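Local coordinates for protein glutathione reductase (Bartonella henselae, PDB 3O0H) that probably reduces glutathione disulfide to glutathione with NADPH, as a two-chain flavoenzyme that carries FAD and a cysteine pair, at residues A136-E141 against L293-A298; I158-G163 against I321-D326; A298-N303 against T316-I321. One frame throughout, in Å; residues are numbered along the deposited sequence.

Interaction 1: residues A136-E141 against L293-A298; sequences AVFVDE and LGLERA. With FAD (flavin-adenine dinucleotide), chain H.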
loop_
_atom_site.group_PDB
_atom_site.type_symbol
_atom_site.label_atom_id
_atom_site.label_comp_id
_atom_site.label_asym_id
_atom_site.label_seq_id
_atom_site.Cartn_x
_atom_site.Cartn_y
_atom_site.Cartn_z
ATOM N N ALA B 136 26.121 -3.718 -31.335
ATOM C CA ALA B 136 26.913 -2.647 -31.954
ATOM C C ALA B 136 28.134 -2.411 -31.065
ATOM O O ALA B 136 28.025 -2.383 -29.841
ATOM C CB ALA B 136 26.116 -1.361 -32.037
ATOM N N VAL B 137 29.269 -2.175 -31.714
ATOM C CA VAL B 137 30.527 -1.815 -31.081
ATOM C C VAL B 137 31.102 -0.584 -31.769
ATOM O O VAL B 137 30.832 -0.330 -32.944
ATOM C CB VAL B 137 31.545 -2.973 -31.113
ATOM C CG1 VAL B 137 30.917 -4.256 -30.589
ATOM C CG2 VAL B 137 32.120 -3.221 -32.514
ATOM N N PHE B 138 31.916 0.179 -31.051
ATOM C CA PHE B 138 32.582 1.348 -31.659
ATOM C C PHE B 138 33.703 0.910 -32.578
ATOM O O PHE B 138 34.477 0.001 -32.258
ATOM C CB PHE B 138 33.184 2.287 -30.605
ATOM C CG PHE B 138 32.164 3.031 -29.766
ATOM C CD1 PHE B 138 31.648 2.473 -28.620
ATOM C CD2 PHE B 138 31.780 4.318 -30.102
ATOM C CE1 PHE B 138 30.724 3.174 -27.839
ATOM C CE2 PHE B 138 30.889 5.029 -29.336
ATOM C CZ PHE B 138 30.365 4.464 -28.202
ATOM N N VAL B 139 33.791 1.595 -33.717
ATOM C CA VAL B 139 34.924 1.526 -34.618
ATOM C C VAL B 139 35.853 2.743 -34.387
ATOM O O VAL B 139 37.058 2.627 -34.438
ATOM C CB VAL B 139 34.433 1.591 -36.088
ATOM C CG1 VAL B 139 35.607 1.815 -37.046
ATOM C CG2 VAL B 139 33.685 0.331 -36.429
ATOM N N ASP B 140 35.239 3.895 -34.194
ATOM C CA ASP B 140 35.883 5.155 -33.837
ATOM C C ASP B 140 34.855 6.068 -33.117
ATOM O O ASP B 140 33.799 5.617 -32.733
ATOM C CB ASP B 140 36.526 5.840 -35.050
ATOM C CG ASP B 140 35.533 6.386 -36.050
ATOM O OD1 ASP B 140 34.332 6.526 -35.746
ATOM O OD2 ASP B 140 35.987 6.668 -37.198
ATOM N N GLU B 141 35.232 7.321 -32.883
ATOM C CA GLU B 141 34.395 8.239 -32.138
ATOM C C GLU B 141 32.964 8.469 -32.679
ATOM O O GLU B 141 32.066 8.782 -31.880
ATOM C CB GLU B 141 35.135 9.557 -31.988
ATOM C CG GLU B 141 36.420 9.426 -31.226
ATOM C CD GLU B 141 37.702 9.175 -32.047
ATOM O OE1 GLU B 141 37.686 8.655 -33.209
ATOM O OE2 GLU B 141 38.752 9.508 -31.465
ATOM N N LEU B 293 33.374 -3.492 -26.043
ATOM C CA LEU B 293 32.450 -2.503 -26.635
ATOM C C LEU B 293 33.134 -1.533 -27.581
ATOM O O LEU B 293 32.476 -0.776 -28.295
ATOM C CB LEU B 293 31.700 -1.744 -25.507
ATOM C CG LEU B 293 30.643 -0.691 -25.826
ATOM C CD1 LEU B 293 29.589 -1.257 -26.797
ATOM C CD2 LEU B 293 29.956 -0.169 -24.554
ATOM N N GLY B 294 34.462 -1.512 -27.580
ATOM C CA GLY B 294 35.217 -0.596 -28.420
ATOM C C GLY B 294 35.322 0.754 -27.786
ATOM O O GLY B 294 35.646 1.732 -28.455
ATOM N N LEU B 295 35.090 0.851 -26.480
ATOM C CA LEU B 295 35.181 2.194 -25.835
ATOM C C LEU B 295 36.568 2.781 -25.993
ATOM O O LEU B 295 36.740 4.007 -26.083
ATOM C CB LEU B 295 34.780 2.121 -24.355
ATOM C CG LEU B 295 33.309 1.834 -24.151
ATOM C CD1 LEU B 295 33.038 1.491 -22.650
ATOM C CD2 LEU B 295 32.399 2.990 -24.676
ATOM N N GLU B 296 37.574 1.918 -26.029
ATOM C CA GLU B 296 38.955 2.352 -26.221
ATOM C C GLU B 296 39.217 2.929 -27.628
ATOM O O GLU B 296 40.092 3.721 -27.814
ATOM C CB GLU B 296 39.939 1.223 -25.891
ATOM C CG GLU B 296 39.861 0.027 -26.827
ATOM C CD GLU B 296 38.691 -0.915 -26.592
ATOM O OE1 GLU B 296 37.779 -0.695 -25.751
ATOM O OE2 GLU B 296 38.693 -1.939 -27.277
ATOM N N ARG B 297 38.415 2.535 -28.600
ATOM C CA ARG B 297 38.458 3.163 -29.919
ATOM C C ARG B 297 37.856 4.559 -29.917
ATOM O O ARG B 297 38.318 5.432 -30.635
ATOM C CB ARG B 297 37.724 2.285 -30.910
ATOM C CG ARG B 297 38.614 1.140 -31.420
ATOM C CD ARG B 297 37.721 0.080 -31.966
ATOM N NE ARG B 297 38.382 -1.075 -32.585
ATOM C CZ ARG B 297 38.498 -1.298 -33.890
ATOM N NH1 ARG B 297 38.125 -0.410 -34.805
ATOM N NH2 ARG B 297 39.037 -2.417 -34.281
ATOM N N ALA B 298 36.845 4.778 -29.081
ATOM C CA ALA B 298 36.199 6.097 -28.990
ATOM C C ALA B 298 36.907 7.018 -28.045
ATOM O O ALA B 298 36.609 8.223 -28.003
ATOM C CB ALA B 298 34.769 5.947 -28.571
HETATM P PA FAD H . 19.381 -2.743 -19.429
HETATM O O1A FAD H . 20.089 -3.921 -18.833
HETATM O O2A FAD H . 17.906 -2.692 -19.135
HETATM O O5B FAD H . 19.588 -2.637 -21.009
HETATM C C5B FAD H . 20.827 -2.824 -21.660
HETATM C C4B FAD H . 20.488 -3.415 -23.014
HETATM O O4B FAD H . 21.593 -3.328 -23.902
HETATM C C3B FAD H . 20.090 -4.886 -22.966
HETATM O O3B FAD H . 18.841 -5.081 -23.636
HETATM C C2B FAD H . 21.208 -5.605 -23.696
HETATM O O2B FAD H . 20.717 -6.711 -24.415
HETATM C C1B FAD H . 21.722 -4.579 -24.647
HETATM N N9A FAD H . 23.146 -4.515 -25.014
HETATM C C8A FAD H . 24.228 -4.520 -24.184
HETATM N N7A FAD H . 25.327 -4.296 -24.922
HETATM C C5A FAD H . 24.928 -4.145 -26.220
HETATM C C6A FAD H . 25.595 -3.824 -27.372
HETATM N N6A FAD H . 26.926 -3.656 -27.419
HETATM N N1A FAD H . 24.886 -3.706 -28.543
HETATM C C2A FAD H . 23.520 -3.865 -28.528
HETATM N N3A FAD H . 22.851 -4.148 -27.384
HETATM C C4A FAD H . 23.566 -4.235 -26.254
HETATM N N1 FAD H . 15.566 -2.861 -10.858
HETATM C C2 FAD H . 14.521 -2.249 -10.195
HETATM O O2 FAD H . 14.375 -1.000 -10.171
HETATM N N3 FAD H . 13.620 -3.007 -9.557
HETATM C C4 FAD H . 13.667 -4.391 -9.561
HETATM O O4 FAD H . 12.759 -4.993 -8.976
HETATM C C4X FAD H . 14.720 -5.019 -10.229
HETATM N N5 FAD H . 14.818 -6.382 -10.287
HETATM C C5X FAD H . 15.870 -6.948 -11.007
HETATM C C6 FAD H . 15.960 -8.329 -11.038
HETATM C C7 FAD H . 16.977 -8.952 -11.749
HETATM C C7M FAD H . 17.023 -10.469 -11.765
HETATM C C8 FAD H . 17.902 -8.188 -12.434
HETATM C C8M FAD H . 19.044 -8.842 -13.184
HETATM C C9 FAD H . 17.834 -6.801 -12.385
HETATM C C9A FAD H . 16.813 -6.176 -11.661
HETATM N N10 FAD H . 16.694 -4.799 -11.589
HETATM C C10 FAD H . 15.651 -4.230 -10.903
HETATM C "C1'" FAD H . 17.660 -3.892 -12.244
HETATM C "C2'" FAD H . 17.205 -3.373 -13.585
HETATM O "O2'" FAD H . 17.019 -4.473 -14.455
HETATM C "C3'" FAD H . 18.279 -2.463 -14.121
HETATM O "O3'" FAD H . 18.714 -1.496 -13.183
HETATM C "C4'" FAD H . 17.836 -1.841 -15.427
HETATM O "O4'" FAD H . 17.485 -2.890 -16.333
HETATM C "C5'" FAD H . 18.958 -1.016 -16.044
HETATM O "O5'" FAD H . 18.505 -0.372 -17.256
HETATM P P FAD H . 19.631 -0.082 -18.363
HETATM O O1P FAD H . 19.037 0.741 -19.483
HETATM O O2P FAD H . 20.836 0.555 -17.704
HETATM O O3P FAD H . 20.191 -1.469 -18.886
#
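The adenine end of the FAD pocket, in the Rossmann-type FAD-binding domain, is where Ala136-Glu141 meets Leu293-Ala298. Phe138 N donates to Leu293 O at 3.0 Å, a nearly straight bond. The side chain of Leu293 reaches toward the cofactor: its CD1 lies 3.6 Å from both Ala136 O and FAD N6A. Ala136 reads the adenine edge with its backbone: its N donates to FAD N1A. Ala136 O accepts from FAD N6A at 2.9 Å. The adenine is thus gripped by main-chain atoms, with a leucine methyl beside them.

The Phe138 ring is the apolar centre. Its CG stands anti to the carbonyl carbon (chi1 -69°), which carries the ring in among Leu293, Leu295 and Ala298. Ala298 CB lies over one face, a CH-pi contact 4.2 Å from the centroid. Leu293 O sits at the ring edge, and Leu295 CD2 meets Phe138 CE1 obliquely at 3.6 Å. Ile158 and Ile160 of the neighbouring strand 158-160 also touch this ring.

Arg297 closes the outer side. Its chain runs extended from CG to NE past Phe138 O. Arg297 NH1 then donates to Val139 O at 3.2 Å, in the guanidinium plane and on a carbonyl lone pair.

Interaction 2: residues I158-G163 against I321-D326; sequences ILIATG and IWAVGD. With FAD (flavin-adenine dinucleotide), chain H.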
loop_
_atom_site.group_PDB
_atom_site.type_symbol
_atom_site.label_atom_id
_atom_site.label_comp_id
_atom_site.label_asym_id
_atom_site.label_seq_id
_atom_site.Cartn_x
_atom_site.Cartn_y
_atom_site.Cartn_z
ATOM N N ILE B 158 26.251 9.768 -29.774
ATOM C CA ILE B 158 26.116 8.339 -29.401
ATOM C C ILE B 158 25.798 8.213 -27.909
ATOM O O ILE B 158 26.463 8.864 -27.085
ATOM C CB ILE B 158 27.377 7.519 -29.785
ATOM C CG1 ILE B 158 27.598 7.517 -31.306
ATOM C CG2 ILE B 158 27.268 6.071 -29.343
ATOM C CD1 ILE B 158 28.975 7.199 -31.660
ATOM N N LEU B 159 24.795 7.369 -27.591
ATOM C CA LEU B 159 24.377 7.097 -26.218
ATOM C C LEU B 159 24.681 5.647 -25.850
ATOM O O LEU B 159 24.179 4.724 -26.479
ATOM C CB LEU B 159 22.869 7.356 -26.018
ATOM C CG LEU B 159 22.349 7.077 -24.611
ATOM C CD1 LEU B 159 23.096 8.005 -23.569
ATOM C CD2 LEU B 159 20.836 7.250 -24.527
ATOM N N ILE B 160 25.516 5.482 -24.838
ATOM C CA ILE B 160 25.891 4.176 -24.324
ATOM C C ILE B 160 24.855 3.834 -23.249
ATOM O O ILE B 160 24.769 4.506 -22.217
ATOM C CB ILE B 160 27.281 4.161 -23.687
ATOM C CG1 ILE B 160 28.350 4.647 -24.689
ATOM C CG2 ILE B 160 27.583 2.741 -23.126
ATOM C CD1 ILE B 160 29.704 5.185 -23.982
ATOM N N ALA B 161 24.081 2.789 -23.514
ATOM C CA ALA B 161 22.996 2.331 -22.613
ATOM C C ALA B 161 23.000 0.766 -22.521
ATOM O O ALA B 161 21.958 0.103 -22.620
ATOM C CB ALA B 161 21.624 2.882 -23.100
ATOM N N THR B 162 24.180 0.208 -22.300
ATOM C CA THR B 162 24.414 -1.227 -22.401
ATOM C C THR B 162 24.184 -2.023 -21.131
ATOM O O THR B 162 24.305 -3.275 -21.139
ATOM C CB THR B 162 25.857 -1.501 -22.918
ATOM O OG1 THR B 162 26.781 -0.805 -22.098
ATOM C CG2 THR B 162 25.976 -0.987 -24.354
ATOM N N GLY B 163 23.796 -1.340 -20.074
ATOM C CA GLY B 163 23.414 -2.008 -18.819
ATOM C C GLY B 163 24.590 -2.623 -18.087
ATOM O O GLY B 163 25.731 -2.096 -18.127
ATOM N N ILE B 321 29.441 11.919 -26.845
ATOM C CA ILE B 321 29.124 10.593 -26.327
ATOM C C ILE B 321 28.600 10.717 -24.883
ATOM O O ILE B 321 29.249 11.349 -24.017
ATOM C CB ILE B 321 30.316 9.624 -26.422
ATOM C CG1 ILE B 321 30.864 9.581 -27.852
ATOM C CG2 ILE B 321 29.903 8.192 -26.013
ATOM C CD1 ILE B 321 32.148 8.700 -28.043
ATOM N N TRP B 322 27.405 10.157 -24.656
ATOM C CA TRP B 322 26.732 10.218 -23.357
ATOM C C TRP B 322 26.507 8.795 -22.917
ATOM O O TRP B 322 26.720 7.883 -23.705
ATOM C CB TRP B 322 25.389 10.952 -23.476
ATOM C CG TRP B 322 25.426 12.497 -23.608
ATOM C CD1 TRP B 322 25.189 13.413 -22.601
ATOM C CD2 TRP B 322 25.607 13.257 -24.794
ATOM N NE1 TRP B 322 25.246 14.670 -23.086
ATOM C CE2 TRP B 322 25.504 14.624 -24.432
ATOM C CE3 TRP B 322 25.840 12.926 -26.125
ATOM C CZ2 TRP B 322 25.635 15.659 -25.348
ATOM C CZ3 TRP B 322 25.970 13.946 -27.042
ATOM C CH2 TRP B 322 25.877 15.313 -26.655
ATOM N N ALA B 323 26.098 8.584 -21.660
ATOM C CA ALA B 323 25.788 7.220 -21.156
ATOM C C ALA B 323 24.752 7.358 -20.047
ATOM O O ALA B 323 24.761 8.364 -19.322
ATOM C CB ALA B 323 27.045 6.493 -20.615
ATOM N N VAL B 324 23.873 6.362 -19.914
ATOM C CA VAL B 324 22.788 6.363 -18.938
ATOM C C VAL B 324 22.677 4.955 -18.361
ATOM O O VAL B 324 23.030 3.969 -19.039
ATOM C CB VAL B 324 21.439 6.778 -19.599
ATOM C CG1 VAL B 324 21.503 8.238 -20.025
ATOM C CG2 VAL B 324 21.088 5.890 -20.820
ATOM N N GLY B 325 22.198 4.859 -17.126
ATOM C CA GLY B 325 21.804 3.590 -16.580
ATOM C C GLY B 325 22.857 2.888 -15.831
ATOM O O GLY B 325 23.819 3.526 -15.398
ATOM N N ASP B 326 22.732 1.542 -15.764
ATOM C CA ASP B 326 23.632 0.696 -14.966
ATOM C C ASP B 326 25.072 0.853 -15.430
ATOM O O ASP B 326 26.016 0.810 -14.614
ATOM C CB ASP B 326 23.238 -0.793 -15.074
ATOM C CG ASP B 326 21.942 -1.149 -14.367
ATOM O OD1 ASP B 326 21.285 -0.277 -13.760
ATOM O OD2 ASP B 326 21.570 -2.369 -14.444
HETATM P PA FAD H . 19.381 -2.743 -19.429
HETATM O O1A FAD H . 20.089 -3.921 -18.833
HETATM O O2A FAD H . 17.906 -2.692 -19.135
HETATM O O5B FAD H . 19.588 -2.637 -21.009
HETATM C C5B FAD H . 20.827 -2.824 -21.660
HETATM C C4B FAD H . 20.488 -3.415 -23.014
HETATM O O4B FAD H . 21.593 -3.328 -23.902
HETATM C C3B FAD H . 20.090 -4.886 -22.966
HETATM O O3B FAD H . 18.841 -5.081 -23.636
HETATM C C2B FAD H . 21.208 -5.605 -23.696
HETATM O O2B FAD H . 20.717 -6.711 -24.415
HETATM C C1B FAD H . 21.722 -4.579 -24.647
HETATM N N9A FAD H . 23.146 -4.515 -25.014
HETATM C C8A FAD H . 24.228 -4.520 -24.184
HETATM N N7A FAD H . 25.327 -4.296 -24.922
HETATM C C5A FAD H . 24.928 -4.145 -26.220
HETATM C C6A FAD H . 25.595 -3.824 -27.372
HETATM N N6A FAD H . 26.926 -3.656 -27.419
HETATM N N1A FAD H . 24.886 -3.706 -28.543
HETATM C C2A FAD H . 23.520 -3.865 -28.528
HETATM N N3A FAD H . 22.851 -4.148 -27.384
HETATM C C4A FAD H . 23.566 -4.235 -26.254
HETATM N N1 FAD H . 15.566 -2.861 -10.858
HETATM C C2 FAD H . 14.521 -2.249 -10.195
HETATM O O2 FAD H . 14.375 -1.000 -10.171
HETATM N N3 FAD H . 13.620 -3.007 -9.557
HETATM C C4 FAD H . 13.667 -4.391 -9.561
HETATM O O4 FAD H . 12.759 -4.993 -8.976
HETATM C C4X FAD H . 14.720 -5.019 -10.229
HETATM N N5 FAD H . 14.818 -6.382 -10.287
HETATM C C5X FAD H . 15.870 -6.948 -11.007
HETATM C C6 FAD H . 15.960 -8.329 -11.038
HETATM C C7 FAD H . 16.977 -8.952 -11.749
HETATM C C7M FAD H . 17.023 -10.469 -11.765
HETATM C C8 FAD H . 17.902 -8.188 -12.434
HETATM C C8M FAD H . 19.044 -8.842 -13.184
HETATM C C9 FAD H . 17.834 -6.801 -12.385
HETATM C C9A FAD H . 16.813 -6.176 -11.661
HETATM N N10 FAD H . 16.694 -4.799 -11.589
HETATM C C10 FAD H . 15.651 -4.230 -10.903
HETATM C "C1'" FAD H . 17.660 -3.892 -12.244
HETATM C "C2'" FAD H . 17.205 -3.373 -13.585
HETATM O "O2'" FAD H . 17.019 -4.473 -14.455
HETATM C "C3'" FAD H . 18.279 -2.463 -14.121
HETATM O "O3'" FAD H . 18.714 -1.496 -13.183
HETATM C "C4'" FAD H . 17.836 -1.841 -15.427
HETATM O "O4'" FAD H . 17.485 -2.890 -16.333
HETATM C "C5'" FAD H . 18.958 -1.016 -16.044
HETATM O "O5'" FAD H . 18.505 -0.372 -17.256
HETATM P P FAD H . 19.631 -0.082 -18.363
HETATM O O1P FAD H . 19.037 0.741 -19.483
HETATM O O2P FAD H . 20.836 0.555 -17.704
HETATM O O3P FAD H . 20.191 -1.469 -18.886
HETATM O O HOH W 1 23.176 1.268 -18.955
#
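Strands 158-160 and 321-323 run parallel, with axes 4.5 Å apart and 27° between their directions. Three backbone bonds join them: Trp322 N to Ile158 O, Ile160 N to Trp322 O, and Val324 N to Ile160 O. The bond from Val324 N to Ile160 O, 3.1 Å, reaches into the loop beyond the strand.

On one face of the sheet, Leu159 meets Trp322. Leu159 CG is anti to the backbone N (chi1 179°), which swings CD1 across to Trp322 CB at 3.7 Å. Val324, past the strand, crosses this leucine at about a right angle, and its CG2 also touches Ala161 CB. On the other face, Ile160 CD1 reaches Ile321 CG2 at 3.6 Å, and Ile160 CB rests against Ala323 CB.

Past the strands, both segments turn to the FAD. Asp326 N donates to the phosphate oxygen FAD O2P at 2.9 Å. Asp326 OD1 accepts from FAD O3', so this one residue holds both phosphate and ribityl chain. Water 1 ties the two loops to the cofactor. It accepts from Gly163 N and donates to Val324 O and FAD O2P, the latter at 2.7 Å. Gly163 and Gly325 let the backbone pass close to the phosphates: Gly163 CA is 3.3 Å from FAD O3P.

In the five-stranded parallel sheet of the Rossmann-type FAD-binding domain, strand 321-323 is outermost and strand 158-160 lies between it and strand 27-32. Helix 334-349 packs on the Leu159 and Trp322 face, where Phe344 meets the Trp322 ring edge-to-face. Phe138 of strand 136-138 touches the isoleucines of the other face.

Interaction 3: residues A298-N303 against T316-I321; sequences AGVKVN and TNVSHI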
loop_
_atom_site.group_PDB
_atom_site.type_symbol
_atom_site.label_atom_id
_atom_site.label_comp_id
_atom_site.label_asym_id
_atom_site.label_seq_id
_atom_site.Cartn_x
_atom_site.Cartn_y
_atom_site.Cartn_z
ATOM N N ALA B 298 36.845 4.778 -29.081
ATOM C CA ALA B 298 36.199 6.097 -28.990
ATOM C C ALA B 298 36.907 7.018 -28.045
ATOM O O ALA B 298 36.609 8.223 -28.003
ATOM C CB ALA B 298 34.769 5.947 -28.571
ATOM N N GLY B 299 37.824 6.491 -27.244
ATOM C CA GLY B 299 38.478 7.308 -26.220
ATOM C C GLY B 299 37.635 7.598 -24.975
ATOM O O GLY B 299 37.948 8.528 -24.209
ATOM N N VAL B 300 36.619 6.764 -24.729
ATOM C CA VAL B 300 35.691 6.968 -23.601
ATOM C C VAL B 300 36.282 6.406 -22.331
ATOM O O VAL B 300 36.678 5.240 -22.285
ATOM C CB VAL B 300 34.314 6.357 -23.872
ATOM C CG1 VAL B 300 33.465 6.247 -22.559
ATOM C CG2 VAL B 300 33.571 7.154 -25.003
ATOM N N LYS B 301 36.325 7.222 -21.298
ATOM C CA LYS B 301 36.939 6.823 -20.033
ATOM C C LYS B 301 36.031 5.874 -19.215
ATOM O O LYS B 301 34.831 6.114 -19.027
ATOM C CB LYS B 301 37.335 8.071 -19.235
ATOM C CG LYS B 301 37.642 7.858 -17.751
ATOM C CD LYS B 301 39.085 7.672 -17.489
ATOM C CE LYS B 301 39.357 7.260 -16.047
ATOM N NZ LYS B 301 40.761 6.808 -15.956
ATOM N N VAL B 302 36.645 4.791 -18.760
ATOM C CA VAL B 302 36.035 3.788 -17.930
ATOM C C VAL B 302 36.875 3.666 -16.658
ATOM O O VAL B 302 38.083 3.643 -16.723
ATOM C CB VAL B 302 36.018 2.449 -18.647
ATOM C CG1 VAL B 302 35.418 1.355 -17.760
ATOM C CG2 VAL B 302 35.253 2.587 -19.991
ATOM N N ASN B 303 36.244 3.606 -15.501
ATOM C CA ASN B 303 36.972 3.610 -14.241
ATOM C C ASN B 303 37.329 2.205 -13.790
ATOM O O ASN B 303 37.029 1.263 -14.485
ATOM C CB ASN B 303 36.197 4.365 -13.127
ATOM C CG ASN B 303 34.931 3.653 -12.673
ATOM O OD1 ASN B 303 34.683 2.480 -12.949
ATOM N ND2 ASN B 303 34.113 4.393 -11.950
ATOM N N THR B 316 30.050 11.710 -21.286
ATOM C CA THR B 316 31.409 11.164 -21.155
ATOM C C THR B 316 32.475 12.262 -21.336
ATOM O O THR B 316 32.180 13.467 -21.547
ATOM C CB THR B 316 31.674 9.973 -22.151
ATOM O OG1 THR B 316 31.908 10.482 -23.469
ATOM C CG2 THR B 316 30.464 8.957 -22.169
ATOM N N ASN B 317 33.744 11.847 -21.259
ATOM C CA ASN B 317 34.862 12.726 -21.609
ATOM C C ASN B 317 34.975 13.039 -23.108
ATOM O O ASN B 317 35.814 13.834 -23.481
ATOM C CB ASN B 317 36.182 12.167 -21.066
ATOM C CG ASN B 317 36.583 10.851 -21.737
ATOM O OD1 ASN B 317 35.777 9.977 -21.926
ATOM N ND2 ASN B 317 37.845 10.741 -22.104
ATOM N N VAL B 318 34.156 12.408 -23.946
ATOM C CA VAL B 318 34.024 12.754 -25.344
ATOM C C VAL B 318 32.679 13.456 -25.548
ATOM O O VAL B 318 31.618 12.850 -25.357
ATOM C CB VAL B 318 34.109 11.510 -26.255
ATOM C CG1 VAL B 318 34.017 11.903 -27.743
ATOM C CG2 VAL B 318 35.428 10.776 -25.956
ATOM N N SER B 319 32.750 14.721 -25.974
ATOM C CA SER B 319 31.642 15.666 -25.844
ATOM C C SER B 319 30.340 15.257 -26.584
ATOM O O SER B 319 29.301 15.730 -26.223
ATOM C CB SER B 319 32.096 17.090 -26.236
ATOM O OG SER B 319 32.355 17.169 -27.651
ATOM N N HIS B 320 30.420 14.390 -27.587
ATOM C CA HIS B 320 29.225 13.860 -28.321
ATOM C C HIS B 320 28.834 12.428 -27.922
ATOM O O HIS B 320 27.977 11.797 -28.568
ATOM C CB HIS B 320 29.466 13.924 -29.838
ATOM C CG HIS B 320 30.520 12.985 -30.308
ATOM N ND1 HIS B 320 31.863 13.303 -30.252
ATOM C CD2 HIS B 320 30.439 11.720 -30.803
ATOM C CE1 HIS B 320 32.561 12.272 -30.705
ATOM N NE2 HIS B 320 31.724 11.298 -31.028
ATOM N N ILE B 321 29.441 11.919 -26.845
ATOM C CA ILE B 321 29.124 10.593 -26.327
ATOM C C ILE B 321 28.600 10.717 -24.883
ATOM O O ILE B 321 29.249 11.349 -24.017
ATOM C CB ILE B 321 30.316 9.624 -26.422
ATOM C CG1 ILE B 321 30.864 9.581 -27.852
ATOM C CG2 ILE B 321 29.903 8.192 -26.013
ATOM C CD1 ILE B 321 32.148 8.700 -28.043
#
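Asn317 bridges to Gly299 and Lys301 with both ends of its amide. Its CG sits between the backbone N and the carbonyl carbon (chi1 66°), which points the amide at residues 299-301. Asn317 ND2 donates to Gly299 O at 3.1 Å, nearly in line with that carbonyl. Asn317 OD1 accepts from Lys301 N at 2.9 Å, with the donor above the plane of the amide carbonyl. Two bonds to backbone groups two residues apart fix the rotation of the amide. Lys301 CB packs against OD1, and the rest of the lysine chain bends after CB and runs off from Asn317.

Val300 is the apolar counterpart. Its CG1 is anti to the backbone N (chi1 165°) and touches Thr316 CG2 at 4.1 Å, the two side chains crossing at about a right angle. Val300 CG2 meets Ile321 CD1 at 3.7 Å. Val318 turns CG2 to the backbone, 3.5 Å from Ala298 O.

Thr316 holds its own loop in shape. Thr316 OG1 accepts from Val318 N, an ST turn, and donates to Ile321 O at 2.8 Å. Ile321 O also takes the Thr316 N bond. A type I turn from Val318 to Ile321 completes the loop.

The contact joins the segment just after helix 295-298 to the turn that leads into strand 321-323. Val308 touches both Val300 and Thr316. Val300 also touches Leu295 of the helix.

How the interactions relate
The three contacts form one continuous patch of the FAD-binding domain. Interactions 1 and 3 share Ala298, and interactions 2 and 3 share Ile321. Their centres lie 10 to 13 Å apart. Ala298 CB and Ile321 CD1, 3.8 Å apart, join all three. Leu295 CD2 of interaction 1 also packs on Ile160 CD1 of interaction 2 at 3.5 Å. His320 NE2 probably bonds to Glu141 O, and His320 O to Ile158 N, which ties the turn of interaction 3 to both others. Interaction 1 holds the adenine and interaction 2 the phosphate and ribityl part of the same FAD. Interaction 3 stands back, with the Ile321 side chain about 12 Å from the cofactor.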